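Local coordinates for D-alanyl transferase DltD (Enterococcus faecalis, PDB 6O93), which probably transfers D-alanine to lipoteichoic acid at the cell membrane during cell-wall biogenesis, at residues A[5-10]-A[27-32]; A[319-324]-A[380-385]. All blocks are in the same frame, centred on the assembly; numbering follows the deposited sequence.

The two contacts tie the ends of the chain to the body of the enzyme. Interaction 1 packs the N-terminal loop on the start of helix 29-36, which leads into strand 40-44 of the central parallel sheet. Interaction 2 packs a segment near the C-terminus on the end of helix 309-324, just before the edge strand 331-333. They lie on opposite sides of the chain's centre, with their own centres about 34 Å apart and nearest atoms about 18 Å apart, so they do not touch. Neither includes the sodium-site residues Ser46, Glu48 and Ser104, or Ser47, His349 and Asp346, whose arrangement is consistent with the catalytic triad of an SGNH-type hydrolase.

Interaction 1: A[5-10]-A[27-32]; sequences INLTSE and GNVIKN
Leu7 and Val29 cross at about a right angle, and the methyl CG1 of Val29 does most of the touching. It is 4.0 Å from Leu7 CB on one hand and 4.0 Å from Thr8 CG2 on the other, so a single branch fits against two consecutive residues of the loop. The first torsion of Val29 explains this: with CG1 anti to the backbone N (chi1 175°), that methyl is the one delivered to the loop. Thr8 also crosses Val29 nearly at right angles and presents its methyl; its OG1 points elsewhere, to within 3.0 Å of Asn6 OD1.

Ile30, one residue further into helix 29-36, meets the loop through its CG1 methylene. This atom comes within 3.6 Å of Leu7 O and 4.0 Å of Leu7 CB, lying against both the carbonyl and the root of the leucine side chain. The contact thus lays the N-terminal loop, just before helix 10-17, on the first turn of the helix that precedes strand 40-44 of the parallel sheet.

The loop is shaped from within. Residues 6-9 form a type I beta turn, and Asn6 OD1 accepts from Thr8 N at 3.2 Å, an Asx turn in which the donor stands 55° out of the amide carbonyl plane. On the helix side, the backbone N-H groups of Asn28 and Val29 both go to OD2 of Asp192, outside the two segments. Glu193 of helix 175-195 and, in the loop that follows, Ser196 and Gln197 also touch Leu7.

Between the two segments, then, the contact is van der Waals in nature: aliphatic carbons, and one backbone carbonyl resting on a methylene, meet by shape, while the directional bonds are made within each segment or to third parties.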
ATOM      1  N   ILE A   5     -10.835  14.208 -24.165  1.00 27.09           N
ATOM      2  CA  ILE A   5     -10.626  13.456 -22.928  1.00 26.89           C
ATOM      3  C   ILE A   5      -9.152  13.062 -22.895  1.00 25.37           C
ATOM      4  O   ILE A   5      -8.737  12.105 -23.550  1.00 24.91           O
ATOM      5  CB  ILE A   5     -11.546  12.237 -22.834  1.00 27.58           C
ATOM      6  CG1 ILE A   5     -13.013  12.673 -22.912  1.00 29.78           C
ATOM      7  CG2 ILE A   5     -11.292  11.476 -21.536  1.00 25.40           C
ATOM      8  CD1 ILE A   5     -14.001  11.518 -22.927  1.00 30.33           C
ATOM      9  N   ASN A   6      -8.355  13.805 -22.136  1.00 25.60           N
ATOM     10  CA  ASN A   6      -6.904  13.631 -22.100  1.00 24.11           C
ATOM     11  C   ASN A   6      -6.530  13.011 -20.757  1.00 22.23           C
ATOM     12  O   ASN A   6      -6.408  13.715 -19.750  1.00 21.10           O
ATOM     13  CB  ASN A   6      -6.201  14.967 -22.322  1.00 24.53           C
ATOM     14  CG  ASN A   6      -4.694  14.836 -22.341  1.00 24.61           C
ATOM     15  OD1 ASN A   6      -4.155  13.729 -22.333  1.00 23.90           O
ATOM     16  ND2 ASN A   6      -4.002  15.972 -22.370  1.00 25.52           N
ATOM     17  N   LEU A   7      -6.339  11.688 -20.751  1.00 22.87           N
ATOM     18  CA  LEU A   7      -6.056  10.973 -19.512  1.00 24.57           C
ATOM     19  C   LEU A   7      -4.721  11.366 -18.897  1.00 25.30           C
ATOM     20  O   LEU A   7      -4.526  11.159 -17.695  1.00 25.42           O
ATOM     21  CB  LEU A   7      -6.074   9.461 -19.752  1.00 25.24           C
ATOM     22  CG  LEU A   7      -7.454   8.804 -19.840  1.00 25.90           C
ATOM     23  CD1 LEU A   7      -8.191   9.232 -21.101  1.00 26.85           C
ATOM     24  CD2 LEU A   7      -7.320   7.294 -19.782  1.00 25.62           C
ATOM     25  N   THR A   8      -3.801  11.922 -19.685  1.00 25.49           N
ATOM     26  CA  THR A   8      -2.479  12.287 -19.196  1.00 24.60           C
ATOM     27  C   THR A   8      -2.324  13.786 -18.981  1.00 24.75           C
ATOM     28  O   THR A   8      -1.200  14.256 -18.773  1.00 25.09           O
ATOM     29  CB  THR A   8      -1.401  11.790 -20.163  1.00 25.43           C
ATOM     30  OG1 THR A   8      -1.647  12.311 -21.476  1.00 25.69           O
ATOM     31  CG2 THR A   8      -1.390  10.266 -20.212  1.00 25.09           C
ATOM     32  N   SER A   9      -3.415  14.546 -19.025  1.00 24.36           N
ATOM     33  CA  SER A   9      -3.328  15.977 -18.785  1.00 24.81           C
ATOM     34  C   SER A   9      -2.859  16.245 -17.359  1.00 25.63           C
ATOM     35  O   SER A   9      -2.994  15.409 -16.462  1.00 22.82           O
ATOM     36  CB  SER A   9      -4.680  16.652 -19.019  1.00 25.07           C
ATOM     37  OG  SER A   9      -5.585  16.366 -17.966  1.00 24.10           O
ATOM     38  N   GLU A  10      -2.297  17.438 -17.161  1.00 29.10           N
ATOM     39  CA  GLU A  10      -1.823  17.828 -15.838  1.00 32.29           C
ATOM     40  C   GLU A  10      -2.953  17.785 -14.816  1.00 30.67           C
ATOM     41  O   GLU A  10      -2.770  17.295 -13.696  1.00 30.09           O
ATOM     42  CB  GLU A  10      -1.204  19.226 -15.906  1.00 37.66           C
ATOM     43  CG  GLU A  10      -0.695  19.767 -14.580  1.00 41.83           C
ATOM     44  CD  GLU A  10      -0.104  21.162 -14.714  1.00 47.08           C
ATOM     45  OE1 GLU A  10       0.058  21.634 -15.860  1.00 48.77           O
ATOM     46  OE2 GLU A  10       0.196  21.787 -13.673  1.00 48.99           O
ATOM     47  N   GLY A  27      -5.362   0.015 -13.739  1.00 17.34           N
ATOM     48  CA  GLY A  27      -4.972   0.430 -15.069  1.00 17.41           C
ATOM     49  C   GLY A  27      -3.488   0.728 -15.164  1.00 17.83           C
ATOM     50  O   GLY A  27      -2.706   0.464 -14.250  1.00 17.73           O
ATOM     51  N   ASN A  28      -3.103   1.295 -16.307  1.00 19.10           N
ATOM     52  CA  ASN A  28      -1.714   1.665 -16.565  1.00 19.70           C
ATOM     53  C   ASN A  28      -1.543   3.115 -16.987  1.00 19.50           C
ATOM     54  O   ASN A  28      -0.623   3.778 -16.506  1.00 19.81           O
ATOM     55  CB  ASN A  28      -1.117   0.750 -17.649  1.00 21.05           C
ATOM     56  CG  ASN A  28      -0.575  -0.549 -17.085  1.00 21.86           C
ATOM     57  OD1 ASN A  28      -0.320  -0.662 -15.885  1.00 21.28           O
ATOM     58  ND2 ASN A  28      -0.383  -1.534 -17.955  1.00 22.80           N
ATOM     59  N   VAL A  29      -2.408   3.625 -17.868  1.00 19.98           N
ATOM     60  CA  VAL A  29      -2.173   4.926 -18.497  1.00 19.70           C
ATOM     61  C   VAL A  29      -1.932   6.000 -17.442  1.00 18.97           C
ATOM     62  O   VAL A  29      -0.895   6.674 -17.436  1.00 19.28           O
ATOM     63  CB  VAL A  29      -3.349   5.303 -19.414  1.00 20.16           C
ATOM     64  CG1 VAL A  29      -3.165   6.711 -19.959  1.00 20.83           C
ATOM     65  CG2 VAL A  29      -3.478   4.303 -20.553  1.00 20.97           C
ATOM     66  N   ILE A  30      -2.892   6.179 -16.533  1.00 18.58           N
ATOM     67  CA  ILE A  30      -2.858   7.338 -15.644  1.00 19.06           C
ATOM     68  C   ILE A  30      -1.762   7.185 -14.596  1.00 19.22           C
ATOM     69  O   ILE A  30      -0.929   8.081 -14.413  1.00 19.78           O
ATOM     70  CB  ILE A  30      -4.237   7.559 -14.999  1.00 19.12           C
ATOM     71  CG1 ILE A  30      -5.235   8.029 -16.061  1.00 20.80           C
ATOM     72  CG2 ILE A  30      -4.133   8.573 -13.865  1.00 18.76           C
ATOM     73  CD1 ILE A  30      -6.677   8.053 -15.593  1.00 22.05           C
ATOM     74  N   LYS A  31      -1.741   6.053 -13.886  1.00 17.97           N
ATOM     75  CA  LYS A  31      -0.783   5.909 -12.794  1.00 17.17           C
ATOM     76  C   LYS A  31       0.649   5.873 -13.315  1.00 16.16           C
ATOM     77  O   LYS A  31       1.553   6.447 -12.696  1.00 17.20           O
ATOM     78  CB  LYS A  31      -1.097   4.656 -11.970  1.00 17.10           C
ATOM     79  CG  LYS A  31      -0.497   3.364 -12.499  1.00 16.47           C
ATOM     80  CD  LYS A  31      -1.022   2.165 -11.725  1.00 16.05           C
ATOM     81  CE  LYS A  31      -0.225   0.906 -12.028  1.00 16.31           C
ATOM     82  NZ  LYS A  31      -0.200   0.587 -13.477  1.00 18.15           N
ATOM     83  N   ASN A  32       0.878   5.213 -14.455  1.00 15.94           N
ATOM     84  CA  ASN A  32       2.232   5.139 -14.999  1.00 17.24           C
ATOM     85  C   ASN A  32       2.721   6.509 -15.446  1.00 19.19           C
ATOM     86  O   ASN A  32       3.884   6.862 -15.221  1.00 20.18           O
ATOM     87  CB  ASN A  32       2.281   4.150 -16.164  1.00 16.58           C
ATOM     88  CG  ASN A  32       2.023   2.722 -15.726  1.00 15.98           C
ATOM     89  OD1 ASN A  32       1.767   2.452 -14.549  1.00 14.74           O
ATOM     90  ND2 ASN A  32       2.091   1.796 -16.675  1.00 14.53           N
TER

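Interaction 2: A[319-324]-A[380-385]; sequences LKYQLQ and DRFYQT
Phe382 reaches across to Gln322 and Tyr321 from a short 3-10 segment that begins at Asp380, whose carbonyl accepts from Tyr383 N. Arg381, next in line, turns aside and pairs in a salt bridge with Asp379.

Phe382 itself makes the contact. Its CB is directed toward helix 309-324, and with CG anti to the carbonyl carbon (chi1 -77°) the ring is carried across to Gln322, whose chain, extended beyond CG, runs past it in the opposite direction. Gln322 CG lies over one face, a CH-pi contact 4.0 Å from the ring centroid and offset toward the rim, where CG is 3.7 Å from Phe382 CD1. The glutamine amide is nearly parallel to the ring, the planes 4° apart. Its rotation is fixed by bonds elsewhere: OE1 accepts from Trp387 NE1, while NE2 donates to Gln277 OE1 and Tyr273 O. Tyr321 crosses Phe382 at about a right angle, its CE2 near the plane of the phenylalanine ring and 4.0 Å from Phe382 CZ.

Tyr383 points away from helix 309-324, stacks its ring on Tyr143 and bonds through OH to Glu281. Gln384 then sits just before helix 385-388, whose Trp387 meets the Phe382 ring edge-to-face.

The contact is thus wedged among helices 272-285, 309-324 and 385-388. Leu323 of helix 309-324 faces the sheet, touching Phe292 of strand 289-294 and Ile331 of the edge strand 331-333.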
ATOM      1  N   LEU A 319       9.542  -7.788  10.028  1.00 17.32           N
ATOM      2  CA  LEU A 319       9.516  -6.977   8.816  1.00 17.70           C
ATOM      3  C   LEU A 319      10.812  -6.198   8.652  1.00 19.24           C
ATOM      4  O   LEU A 319      11.393  -6.158   7.560  1.00 20.23           O
ATOM      5  CB  LEU A 319       8.320  -6.030   8.853  1.00 17.92           C
ATOM      6  CG  LEU A 319       6.952  -6.712   8.837  1.00 17.28           C
ATOM      7  CD1 LEU A 319       5.856  -5.705   9.126  1.00 17.55           C
ATOM      8  CD2 LEU A 319       6.708  -7.393   7.499  1.00 16.81           C
ATOM      9  N   LYS A 320      11.285  -5.564   9.728  1.00 19.77           N
ATOM     10  CA  LYS A 320      12.497  -4.760   9.620  1.00 21.02           C
ATOM     11  C   LYS A 320      13.718  -5.626   9.339  1.00 20.59           C
ATOM     12  O   LYS A 320      14.674  -5.156   8.714  1.00 21.43           O
ATOM     13  CB  LYS A 320      12.699  -3.931  10.889  1.00 23.30           C
ATOM     14  CG  LYS A 320      11.670  -2.820  11.052  1.00 25.09           C
ATOM     15  CD  LYS A 320      12.086  -1.788  12.090  1.00 27.22           C
ATOM     16  CE  LYS A 320      12.143  -2.379  13.482  1.00 30.00           C
ATOM     17  NZ  LYS A 320      12.443  -1.338  14.504  1.00 31.62           N
ATOM     18  N   TYR A 321      13.705  -6.887   9.775  1.00 18.89           N
ATOM     19  CA  TYR A 321      14.788  -7.791   9.400  1.00 19.03           C
ATOM     20  C   TYR A 321      14.753  -8.079   7.905  1.00 18.20           C
ATOM     21  O   TYR A 321      15.776  -7.980   7.218  1.00 18.27           O
ATOM     22  CB  TYR A 321      14.703  -9.095  10.194  1.00 18.91           C
ATOM     23  CG  TYR A 321      15.848 -10.037   9.893  1.00 18.33           C
ATOM     24  CD1 TYR A 321      17.068  -9.901  10.536  1.00 19.70           C
ATOM     25  CD2 TYR A 321      15.712 -11.050   8.956  1.00 18.30           C
ATOM     26  CE1 TYR A 321      18.122 -10.750  10.262  1.00 20.58           C
ATOM     27  CE2 TYR A 321      16.761 -11.908   8.674  1.00 19.22           C
ATOM     28  CZ  TYR A 321      17.964 -11.752   9.330  1.00 20.53           C
ATOM     29  OH  TYR A 321      19.014 -12.601   9.059  1.00 21.19           O
ATOM     30  N   GLN A 322      13.579  -8.434   7.385  1.00 18.32           N
ATOM     31  CA  GLN A 322      13.446  -8.716   5.960  1.00 19.30           C
ATOM     32  C   GLN A 322      13.858  -7.509   5.123  1.00 20.09           C
ATOM     33  O   GLN A 322      14.465  -7.660   4.057  1.00 20.52           O
ATOM     34  CB  GLN A 322      12.006  -9.128   5.653  1.00 17.99           C
ATOM     35  CG  GLN A 322      11.754  -9.577   4.224  1.00 17.34           C
ATOM     36  CD  GLN A 322      10.375 -10.198   4.054  1.00 16.39           C
ATOM     37  OE1 GLN A 322       9.663 -10.435   5.032  1.00 15.79           O
ATOM     38  NE2 GLN A 322       9.995 -10.465   2.809  1.00 15.36           N
ATOM     39  N   LEU A 323      13.541  -6.304   5.596  1.00 20.02           N
ATOM     40  CA  LEU A 323      13.940  -5.093   4.886  1.00 20.40           C
ATOM     41  C   LEU A 323      15.439  -4.849   5.018  1.00 21.38           C
ATOM     42  O   LEU A 323      16.173  -4.860   4.023  1.00 20.87           O
ATOM     43  CB  LEU A 323      13.150  -3.896   5.417  1.00 19.70           C
ATOM     44  CG  LEU A 323      11.656  -3.891   5.086  1.00 19.49           C
ATOM     45  CD1 LEU A 323      10.934  -2.815   5.882  1.00 20.11           C
ATOM     46  CD2 LEU A 323      11.443  -3.686   3.594  1.00 18.78           C
ATOM     47  N   GLN A 324      15.910  -4.634   6.249  1.00 22.73           N
ATOM     48  CA  GLN A 324      17.307  -4.267   6.465  1.00 24.29           C
ATOM     49  C   GLN A 324      18.256  -5.323   5.913  1.00 23.72           C
ATOM     50  O   GLN A 324      19.305  -4.991   5.350  1.00 24.83           O
ATOM     51  CB  GLN A 324      17.563  -4.055   7.957  1.00 27.78           C
ATOM     52  CG  GLN A 324      16.899  -2.818   8.535  1.00 31.11           C
ATOM     53  CD  GLN A 324      17.697  -1.556   8.277  1.00 35.89           C
ATOM     54  OE1 GLN A 324      18.793  -1.603   7.715  1.00 37.78           O
ATOM     55  NE2 GLN A 324      17.155  -0.416   8.693  1.00 37.58           N
ATOM     56  N   ASP A 380      16.242 -14.570  -2.358  1.00 23.33           N
ATOM     57  CA  ASP A 380      15.018 -15.257  -2.755  1.00 24.72           C
ATOM     58  C   ASP A 380      14.477 -16.165  -1.662  1.00 23.73           C
ATOM     59  O   ASP A 380      13.298 -16.532  -1.704  1.00 24.01           O
ATOM     60  CB  ASP A 380      15.257 -16.084  -4.020  1.00 28.24           C
ATOM     61  CG  ASP A 380      15.556 -15.227  -5.231  1.00 31.40           C
ATOM     62  OD1 ASP A 380      15.067 -14.077  -5.287  1.00 31.54           O
ATOM     63  OD2 ASP A 380      16.281 -15.708  -6.128  1.00 33.62           O
ATOM     64  N   ARG A 381      15.306 -16.540  -0.686  1.00 23.03           N
ATOM     65  CA  ARG A 381      14.857 -17.448   0.361  1.00 22.83           C
ATOM     66  C   ARG A 381      13.766 -16.835   1.229  1.00 20.83           C
ATOM     67  O   ARG A 381      13.088 -17.568   1.957  1.00 19.86           O
ATOM     68  CB  ARG A 381      16.055 -17.877   1.208  1.00 24.40           C
ATOM     69  CG  ARG A 381      17.107 -18.629   0.395  1.00 28.37           C
ATOM     70  CD  ARG A 381      18.345 -18.972   1.204  1.00 32.33           C
ATOM     71  NE  ARG A 381      19.002 -17.784   1.743  1.00 34.51           N
ATOM     72  CZ  ARG A 381      20.200 -17.787   2.317  1.00 35.99           C
ATOM     73  NH1 ARG A 381      20.886 -18.917   2.426  1.00 38.25           N
ATOM     74  NH2 ARG A 381      20.717 -16.658   2.781  1.00 35.51           N
ATOM     75  N   PHE A 382      13.568 -15.517   1.162  1.00 19.61           N
ATOM     76  CA  PHE A 382      12.449 -14.892   1.856  1.00 19.79           C
ATOM     77  C   PHE A 382      11.102 -15.229   1.223  1.00 20.72           C
ATOM     78  O   PHE A 382      10.065 -14.887   1.801  1.00 21.51           O
ATOM     79  CB  PHE A 382      12.635 -13.374   1.901  1.00 19.94           C
ATOM     80  CG  PHE A 382      13.631 -12.911   2.934  1.00 20.24           C
ATOM     81  CD1 PHE A 382      13.297 -12.893   4.279  1.00 20.23           C
ATOM     82  CD2 PHE A 382      14.898 -12.485   2.560  1.00 20.34           C
ATOM     83  CE1 PHE A 382      14.207 -12.468   5.232  1.00 19.75           C
ATOM     84  CE2 PHE A 382      15.813 -12.057   3.511  1.00 20.11           C
ATOM     85  CZ  PHE A 382      15.466 -12.048   4.846  1.00 19.29           C
ATOM     86  N   TYR A 383      11.091 -15.879   0.055  1.00 20.13           N
ATOM     87  CA  TYR A 383       9.853 -16.390  -0.524  1.00 20.68           C
ATOM     88  C   TYR A 383       9.387 -17.682   0.133  1.00 21.04           C
ATOM     89  O   TYR A 383       8.216 -18.051  -0.018  1.00 21.73           O
ATOM     90  CB  TYR A 383      10.036 -16.658  -2.023  1.00 20.77           C
ATOM     91  CG  TYR A 383      10.021 -15.438  -2.920  1.00 20.68           C
ATOM     92  CD1 TYR A 383       9.019 -14.483  -2.822  1.00 20.19           C
ATOM     93  CD2 TYR A 383      11.008 -15.258  -3.883  1.00 21.26           C
ATOM     94  CE1 TYR A 383       9.004 -13.376  -3.656  1.00 20.24           C
ATOM     95  CE2 TYR A 383      11.002 -14.158  -4.716  1.00 21.32           C
ATOM     96  CZ  TYR A 383       9.999 -13.220  -4.598  1.00 20.79           C
ATOM     97  OH  TYR A 383       9.992 -12.124  -5.425  1.00 21.80           O
ATOM     98  N   GLN A 384      10.268 -18.374   0.849  1.00 20.53           N
ATOM     99  CA  GLN A 384      10.009 -19.740   1.272  1.00 22.05           C
ATOM    100  C   GLN A 384       9.047 -19.793   2.456  1.00 23.22           C
ATOM    101  O   GLN A 384       8.913 -18.845   3.236  1.00 21.59           O
ATOM    102  CB  GLN A 384      11.320 -20.438   1.638  1.00 22.60           C
ATOM    103  CG  GLN A 384      12.279 -20.589   0.471  1.00 25.05           C
ATOM    104  CD  GLN A 384      13.599 -21.208   0.880  1.00 26.91           C
ATOM    105  OE1 GLN A 384      13.842 -21.461   2.063  1.00 27.58           O
ATOM    106  NE2 GLN A 384      14.462 -21.456  -0.097  1.00 27.74           N
ATOM    107  N   THR A 385       8.377 -20.940   2.580  1.00 25.79           N
ATOM    108  CA  THR A 385       7.437 -21.151   3.676  1.00 26.33           C
ATOM    109  C   THR A 385       8.119 -21.065   5.036  1.00 25.58           C
ATOM    110  O   THR A 385       7.492 -20.638   6.013  1.00 25.42           O
ATOM    111  CB  THR A 385       6.752 -22.510   3.520  1.00 28.49           C
ATOM    112  OG1 THR A 385       5.921 -22.495   2.352  1.00 29.90           O
ATOM    113  CG2 THR A 385       5.902 -22.832   4.745  1.00 29.47           C
TER